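Purine nucleoside phosphorylase (Caulobacter vibrioides, PDB 1XFJ) probably cleaves purine nucleosides such as inosine and methylthioadenosine with phosphate, and probably also deaminates adenosine to inosine. Local coordinates at residues L13-F25 with A115-V127. Sequence-based numbering, arbitrary orientation.
Sequences LLSSLPGVKHAFF and APVLLVDPEARIV
Leu118 points its CD1 methyl over one face of the Phe24 ring. The methyl sits 3.8 Å from the ring centroid, 25° off the normal, a CH-pi contact displaced toward the rim. The two side chains come from opposite directions, one from each of two facing sheets. Strands 20-25 and 115-121 run nearly antiparallel, 8.9 Å apart at their closest approach. The same CD1 also lies at the edge of the His22 ring, one face of which is covered by Leu14 CB. Farther along, Val120 CG1 is shared by two leucines: Leu17 CD1 meets it tip to tip at 3.5 Å, while Leu14 CD2 slides past it.

Beyond Val120, Arg125 bends at chi2 and chi3 to reach the Leu17-Val20 type II turn. Its NH1 gives Pro18 O a hydrogen bond (3.1 Å, 152° at the hydrogen) lying in both the guanidinium and carbonyl planes. NH2 donates a less straight one (138°) to Gly19 O, 2.9 Å away, from above the carbonyl plane. The interface between the two sheets is thus apolar inside, while at its partly exposed end one guanidinium bridges two successive turn carbonyls and ties the connection between strands 115-121 and 126-132 to the turn.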
ATOM      1  N   LEU A  13     -14.776  -6.549  -0.329  1.00  6.81           N
ATOM      2  CA  LEU A  13     -14.318  -7.373  -1.442  1.00  7.07           C
ATOM      3  C   LEU A  13     -13.311  -8.441  -1.049  1.00  8.03           C
ATOM      4  O   LEU A  13     -13.067  -9.372  -1.816  1.00  9.27           O
ATOM      5  CB  LEU A  13     -13.712  -6.499  -2.541  1.00  9.46           C
ATOM      6  CG  LEU A  13     -14.702  -5.828  -3.493  1.00 11.79           C
ATOM      7  CD1 LEU A  13     -15.696  -5.023  -2.695  1.00 14.30           C
ATOM      8  CD2 LEU A  13     -13.958  -4.956  -4.489  1.00 10.68           C
ATOM      9  N   LEU A  14     -12.730  -8.314   0.140  1.00  5.86           N
ATOM     10  CA  LEU A  14     -11.739  -9.286   0.593  1.00  6.70           C
ATOM     11  C   LEU A  14     -12.144 -10.015   1.871  1.00  6.82           C
ATOM     12  O   LEU A  14     -11.731 -11.150   2.098  1.00  7.80           O
ATOM     13  CB  LEU A  14     -10.395  -8.588   0.826  1.00  5.03           C
ATOM     14  CG  LEU A  14      -9.760  -7.876  -0.373  1.00  4.22           C
ATOM     15  CD1 LEU A  14      -8.555  -7.059   0.082  1.00  6.77           C
ATOM     16  CD2 LEU A  14      -9.349  -8.899  -1.417  1.00  5.32           C
ATOM     17  N   SER A  15     -12.952  -9.358   2.696  1.00  7.86           N
ATOM     18  CA  SER A  15     -13.383  -9.921   3.975  1.00  9.59           C
ATOM     19  C   SER A  15     -14.194 -11.211   3.882  1.00 11.18           C
ATOM     20  O   SER A  15     -14.245 -11.984   4.836  1.00 12.24           O
ATOM     21  CB  SER A  15     -14.182  -8.878   4.754  1.00 10.54           C
ATOM     22  OG  SER A  15     -15.344  -8.504   4.039  1.00 17.60           O
ATOM     23  N   SER A  16     -14.825 -11.445   2.737  1.00 10.78           N
ATOM     24  CA  SER A  16     -15.635 -12.644   2.550  1.00 13.75           C
ATOM     25  C   SER A  16     -14.827 -13.865   2.105  1.00 12.85           C
ATOM     26  O   SER A  16     -15.346 -14.981   2.085  1.00 12.21           O
ATOM     27  CB  SER A  16     -16.738 -12.367   1.526  1.00 15.57           C
ATOM     28  OG  SER A  16     -16.183 -11.940   0.293  1.00 19.99           O
ATOM     29  N   LEU A  17     -13.560 -13.652   1.757  1.00  9.08           N
ATOM     30  CA  LEU A  17     -12.693 -14.734   1.294  1.00  9.19           C
ATOM     31  C   LEU A  17     -12.152 -15.621   2.420  1.00  8.94           C
ATOM     32  O   LEU A  17     -11.321 -15.195   3.220  1.00 10.30           O
ATOM     33  CB  LEU A  17     -11.523 -14.147   0.503  1.00  7.66           C
ATOM     34  CG  LEU A  17     -11.913 -13.151  -0.591  1.00  7.52           C
ATOM     35  CD1 LEU A  17     -10.656 -12.563  -1.219  1.00  6.64           C
ATOM     36  CD2 LEU A  17     -12.768 -13.847  -1.633  1.00  7.45           C
ATOM     37  N   PRO A  18     -12.605 -16.882   2.480  1.00  8.32           N
ATOM     38  CA  PRO A  18     -12.150 -17.810   3.518  1.00  7.87           C
ATOM     39  C   PRO A  18     -10.697 -18.216   3.301  1.00  8.14           C
ATOM     40  O   PRO A  18     -10.248 -18.334   2.168  1.00  7.68           O
ATOM     41  CB  PRO A  18     -13.109 -18.984   3.360  1.00  9.26           C
ATOM     42  CG  PRO A  18     -13.290 -19.031   1.876  1.00 10.65           C
ATOM     43  CD  PRO A  18     -13.491 -17.565   1.519  1.00  9.25           C
ATOM     44  N   GLY A  19      -9.966 -18.420   4.393  1.00  7.91           N
ATOM     45  CA  GLY A  19      -8.573 -18.811   4.280  1.00  8.39           C
ATOM     46  C   GLY A  19      -7.683 -17.662   3.855  1.00  7.70           C
ATOM     47  O   GLY A  19      -6.515 -17.857   3.531  1.00  9.86           O
ATOM     48  N   VAL A  20      -8.249 -16.460   3.842  1.00  7.24           N
ATOM     49  CA  VAL A  20      -7.507 -15.260   3.470  1.00  6.13           C
ATOM     50  C   VAL A  20      -7.749 -14.191   4.528  1.00  5.73           C
ATOM     51  O   VAL A  20      -8.886 -13.945   4.933  1.00  6.32           O
ATOM     52  CB  VAL A  20      -7.960 -14.705   2.099  1.00  6.85           C
ATOM     53  CG1 VAL A  20      -7.248 -13.385   1.810  1.00  6.44           C
ATOM     54  CG2 VAL A  20      -7.662 -15.710   1.005  1.00  7.53           C
ATOM     55  N   LYS A  21      -6.674 -13.562   4.986  1.00  4.79           N
ATOM     56  CA  LYS A  21      -6.804 -12.516   5.986  1.00  4.67           C
ATOM     57  C   LYS A  21      -6.095 -11.286   5.438  1.00  4.70           C
ATOM     58  O   LYS A  21      -4.988 -11.387   4.914  1.00  3.31           O
ATOM     59  CB  LYS A  21      -6.171 -12.971   7.309  1.00  7.46           C
ATOM     60  CG  LYS A  21      -6.633 -12.177   8.524  1.00 11.61           C
ATOM     61  CD  LYS A  21      -6.160 -12.830   9.820  1.00 15.39           C
ATOM     62  CE  LYS A  21      -6.695 -12.097  11.045  1.00 15.90           C
ATOM     63  NZ  LYS A  21      -8.177 -12.162  11.128  1.00 20.41           N
ATOM     64  N   HIS A  22      -6.746 -10.131   5.542  1.00  4.46           N
ATOM     65  CA  HIS A  22      -6.184  -8.886   5.029  1.00  4.16           C
ATOM     66  C   HIS A  22      -6.487  -7.752   5.987  1.00  5.53           C
ATOM     67  O   HIS A  22      -7.375  -7.859   6.830  1.00  5.45           O
ATOM     68  CB  HIS A  22      -6.829  -8.530   3.695  1.00  3.73           C
ATOM     69  CG  HIS A  22      -8.189  -7.924   3.842  1.00  5.23           C
ATOM     70  ND1 HIS A  22      -8.433  -6.583   3.634  1.00  5.30           N
ATOM     71  CD2 HIS A  22      -9.367  -8.465   4.234  1.00  3.07           C
ATOM     72  CE1 HIS A  22      -9.703  -6.324   3.891  1.00  6.24           C
ATOM     73  NE2 HIS A  22     -10.292  -7.449   4.258  1.00  9.06           N
ATOM     74  N   ALA A  23      -5.768  -6.647   5.821  1.00  4.62           N
ATOM     75  CA  ALA A  23      -5.991  -5.486   6.660  1.00  3.76           C
ATOM     76  C   ALA A  23      -5.156  -4.295   6.243  1.00  3.05           C
ATOM     77  O   ALA A  23      -3.996  -4.434   5.858  1.00  3.02           O
ATOM     78  CB  ALA A  23      -5.700  -5.821   8.115  1.00  6.22           C
ATOM     79  N   PHE A  24      -5.780  -3.125   6.300  1.00  3.54           N
ATOM     80  CA  PHE A  24      -5.111  -1.863   6.021  1.00  3.45           C
ATOM     81  C   PHE A  24      -5.049  -1.293   7.436  1.00  3.13           C
ATOM     82  O   PHE A  24      -6.064  -0.879   7.991  1.00  3.50           O
ATOM     83  CB  PHE A  24      -5.975  -0.976   5.122  1.00  3.06           C
ATOM     84  CG  PHE A  24      -6.156  -1.516   3.730  1.00  3.04           C
ATOM     85  CD1 PHE A  24      -5.117  -1.457   2.805  1.00  3.07           C
ATOM     86  CD2 PHE A  24      -7.360  -2.100   3.348  1.00  3.06           C
ATOM     87  CE1 PHE A  24      -5.277  -1.974   1.513  1.00  3.39           C
ATOM     88  CE2 PHE A  24      -7.532  -2.619   2.065  1.00  4.96           C
ATOM     89  CZ  PHE A  24      -6.486  -2.555   1.144  1.00  4.10           C
ATOM     90  N   PHE A  25      -3.864  -1.304   8.033  1.00  3.13           N
ATOM     91  CA  PHE A  25      -3.725  -0.821   9.395  1.00  3.64           C
ATOM     92  C   PHE A  25      -3.744   0.692   9.529  1.00  3.13           C
ATOM     93  O   PHE A  25      -3.543   1.424   8.555  1.00  3.10           O
ATOM     94  CB  PHE A  25      -2.453  -1.406  10.015  1.00  3.02           C
ATOM     95  CG  PHE A  25      -2.534  -2.888  10.232  1.00  3.04           C
ATOM     96  CD1 PHE A  25      -3.185  -3.399  11.350  1.00  3.52           C
ATOM     97  CD2 PHE A  25      -2.043  -3.774   9.275  1.00  4.87           C
ATOM     98  CE1 PHE A  25      -3.356  -4.773  11.513  1.00  3.89           C
ATOM     99  CE2 PHE A  25      -2.207  -5.151   9.424  1.00  3.59           C
ATOM    100  CZ  PHE A  25      -2.867  -5.654  10.548  1.00  4.15           C
ATOM    101  N   ALA A 115      -0.439   4.829  -2.248  1.00  3.83           N
ATOM    102  CA  ALA A 115      -1.511   3.842  -2.238  1.00  3.65           C
ATOM    103  C   ALA A 115      -1.116   2.383  -2.096  1.00  3.12           C
ATOM    104  O   ALA A 115      -0.413   1.831  -2.946  1.00  3.09           O
ATOM    105  CB  ALA A 115      -2.360   4.013  -3.491  1.00  4.61           C
ATOM    106  N   PRO A 116      -1.557   1.734  -1.004  1.00  3.07           N
ATOM    107  CA  PRO A 116      -1.223   0.321  -0.825  1.00  3.05           C
ATOM    108  C   PRO A 116      -2.291  -0.465  -1.582  1.00  3.04           C
ATOM    109  O   PRO A 116      -3.452  -0.055  -1.624  1.00  3.29           O
ATOM    110  CB  PRO A 116      -1.325   0.134   0.685  1.00  3.87           C
ATOM    111  CG  PRO A 116      -2.458   1.043   1.048  1.00  3.84           C
ATOM    112  CD  PRO A 116      -2.187   2.289   0.210  1.00  3.54           C
ATOM    113  N   VAL A 117      -1.904  -1.574  -2.193  1.00  3.22           N
ATOM    114  CA  VAL A 117      -2.862  -2.383  -2.934  1.00  3.81           C
ATOM    115  C   VAL A 117      -2.758  -3.841  -2.524  1.00  4.24           C
ATOM    116  O   VAL A 117      -1.675  -4.420  -2.529  1.00  4.17           O
ATOM    117  CB  VAL A 117      -2.631  -2.283  -4.460  1.00  3.08           C
ATOM    118  CG1 VAL A 117      -3.747  -3.006  -5.201  1.00  3.07           C
ATOM    119  CG2 VAL A 117      -2.567  -0.823  -4.885  1.00  3.15           C
ATOM    120  N   LEU A 118      -3.894  -4.426  -2.160  1.00  4.74           N
ATOM    121  CA  LEU A 118      -3.934  -5.827  -1.770  1.00  3.87           C
ATOM    122  C   LEU A 118      -4.683  -6.570  -2.868  1.00  4.51           C
ATOM    123  O   LEU A 118      -5.786  -6.173  -3.256  1.00  3.05           O
ATOM    124  CB  LEU A 118      -4.651  -5.985  -0.430  1.00  3.83           C
ATOM    125  CG  LEU A 118      -4.012  -5.224   0.736  1.00  4.12           C
ATOM    126  CD1 LEU A 118      -4.811  -5.473   2.012  1.00  5.54           C
ATOM    127  CD2 LEU A 118      -2.569  -5.671   0.914  1.00  3.95           C
ATOM    128  N   LEU A 119      -4.074  -7.636  -3.376  1.00  3.07           N
ATOM    129  CA  LEU A 119      -4.678  -8.417  -4.446  1.00  3.37           C
ATOM    130  C   LEU A 119      -4.727  -9.891  -4.097  1.00  3.04           C
ATOM    131  O   LEU A 119      -3.933 -10.376  -3.292  1.00  3.32           O
ATOM    132  CB  LEU A 119      -3.881  -8.262  -5.743  1.00  4.47           C
ATOM    133  CG  LEU A 119      -3.606  -6.854  -6.260  1.00  5.35           C
ATOM    134  CD1 LEU A 119      -2.301  -6.350  -5.669  1.00  5.31           C
ATOM    135  CD2 LEU A 119      -3.509  -6.884  -7.782  1.00  6.10           C
ATOM    136  N   VAL A 120      -5.646 -10.608  -4.731  1.00  4.22           N
ATOM    137  CA  VAL A 120      -5.783 -12.030  -4.477  1.00  3.94           C
ATOM    138  C   VAL A 120      -6.544 -12.748  -5.579  1.00  3.80           C
ATOM    139  O   VAL A 120      -7.472 -12.197  -6.165  1.00  3.13           O
ATOM    140  CB  VAL A 120      -6.530 -12.279  -3.140  1.00  4.19           C
ATOM    141  CG1 VAL A 120      -7.870 -11.577  -3.159  1.00  7.46           C
ATOM    142  CG2 VAL A 120      -6.730 -13.774  -2.912  1.00  4.59           C
ATOM    143  N   ASP A 121      -6.115 -13.970  -5.876  1.00  3.12           N
ATOM    144  CA  ASP A 121      -6.810 -14.814  -6.839  1.00  3.39           C
ATOM    145  C   ASP A 121      -7.287 -15.928  -5.911  1.00  4.42           C
ATOM    146  O   ASP A 121      -6.501 -16.788  -5.517  1.00  4.25           O
ATOM    147  CB  ASP A 121      -5.864 -15.394  -7.886  1.00  3.16           C
ATOM    148  CG  ASP A 121      -6.577 -16.328  -8.846  1.00  5.27           C
ATOM    149  OD1 ASP A 121      -7.570 -16.957  -8.421  1.00  7.57           O
ATOM    150  OD2 ASP A 121      -6.146 -16.449 -10.012  1.00  5.07           O
ATOM    151  N   PRO A 122      -8.577 -15.915  -5.539  1.00  6.09           N
ATOM    152  CA  PRO A 122      -9.157 -16.920  -4.642  1.00  8.39           C
ATOM    153  C   PRO A 122      -9.198 -18.364  -5.142  1.00 10.35           C
ATOM    154  O   PRO A 122      -9.439 -19.284  -4.359  1.00  9.70           O
ATOM    155  CB  PRO A 122     -10.545 -16.353  -4.351  1.00  8.49           C
ATOM    156  CG  PRO A 122     -10.894 -15.671  -5.623  1.00  9.28           C
ATOM    157  CD  PRO A 122      -9.604 -14.951  -5.977  1.00  7.83           C
ATOM    158  N   GLU A 123      -8.967 -18.568  -6.435  1.00 10.41           N
ATOM    159  CA  GLU A 123      -8.974 -19.920  -6.990  1.00 10.60           C
ATOM    160  C   GLU A 123      -7.570 -20.505  -7.015  1.00 10.52           C
ATOM    161  O   GLU A 123      -7.349 -21.642  -6.588  1.00  9.79           O
ATOM    162  CB  GLU A 123      -9.564 -19.918  -8.404  1.00 12.80           C
ATOM    163  CG  GLU A 123      -9.496 -21.269  -9.119  1.00 16.36           C
ATOM    164  CD  GLU A 123     -10.030 -22.413  -8.271  1.00 19.76           C
ATOM    165  OE1 GLU A 123     -11.083 -22.237  -7.625  1.00 19.89           O
ATOM    166  OE2 GLU A 123      -9.401 -23.494  -8.259  1.00 22.48           O
ATOM    167  N   ALA A 124      -6.618 -19.726  -7.513  1.00  7.85           N
ATOM    168  CA  ALA A 124      -5.235 -20.176  -7.579  1.00  8.99           C
ATOM    169  C   ALA A 124      -4.602 -20.079  -6.197  1.00  8.73           C
ATOM    170  O   ALA A 124      -3.535 -20.639  -5.953  1.00 11.66           O
ATOM    171  CB  ALA A 124      -4.456 -19.326  -8.573  1.00  8.94           C
ATOM    172  N   ARG A 125      -5.277 -19.370  -5.296  1.00  9.50           N
ATOM    173  CA  ARG A 125      -4.788 -19.177  -3.934  1.00  9.24           C
ATOM    174  C   ARG A 125      -3.452 -18.440  -3.965  1.00  8.31           C
ATOM    175  O   ARG A 125      -2.421 -18.961  -3.536  1.00  7.98           O
ATOM    176  CB  ARG A 125      -4.635 -20.527  -3.219  1.00 11.95           C
ATOM    177  CG  ARG A 125      -5.946 -21.285  -3.009  1.00 13.34           C
ATOM    178  CD  ARG A 125      -6.866 -20.599  -1.993  1.00 14.89           C
ATOM    179  NE  ARG A 125      -6.272 -20.544  -0.656  1.00 17.12           N
ATOM    180  CZ  ARG A 125      -6.860 -20.005   0.410  1.00 19.18           C
ATOM    181  NH1 ARG A 125      -8.070 -19.470   0.309  1.00 16.43           N
ATOM    182  NH2 ARG A 125      -6.235 -19.997   1.582  1.00 20.56           N
ATOM    183  N   ILE A 126      -3.481 -17.218  -4.486  1.00  7.09           N
ATOM    184  CA  ILE A 126      -2.286 -16.385  -4.581  1.00  6.45           C
ATOM    185  C   ILE A 126      -2.620 -14.987  -4.084  1.00  5.79           C
ATOM    186  O   ILE A 126      -3.666 -14.442  -4.430  1.00  3.99           O
ATOM    187  CB  ILE A 126      -1.795 -16.294  -6.042  1.00  7.01           C
ATOM    188  CG1 ILE A 126      -1.302 -17.669  -6.502  1.00  8.68           C
ATOM    189  CG2 ILE A 126      -0.698 -15.242  -6.169  1.00  7.44           C
ATOM    190  CD1 ILE A 126      -0.979 -17.740  -7.986  1.00 10.32           C
ATOM    191  N   VAL A 127      -1.743 -14.408  -3.270  1.00  4.44           N
ATOM    192  CA  VAL A 127      -1.979 -13.064  -2.748  1.00  4.17           C
ATOM    193  C   VAL A 127      -0.790 -12.148  -3.010  1.00  4.33           C
ATOM    194  O   VAL A 127       0.296 -12.605  -3.370  1.00  3.05           O
ATOM    195  CB  VAL A 127      -2.250 -13.082  -1.221  1.00  4.83           C
ATOM    196  CG1 VAL A 127      -3.546 -13.835  -0.921  1.00  4.26           C
ATOM    197  CG2 VAL A 127      -1.072 -13.724  -0.495  1.00  3.25           C
TER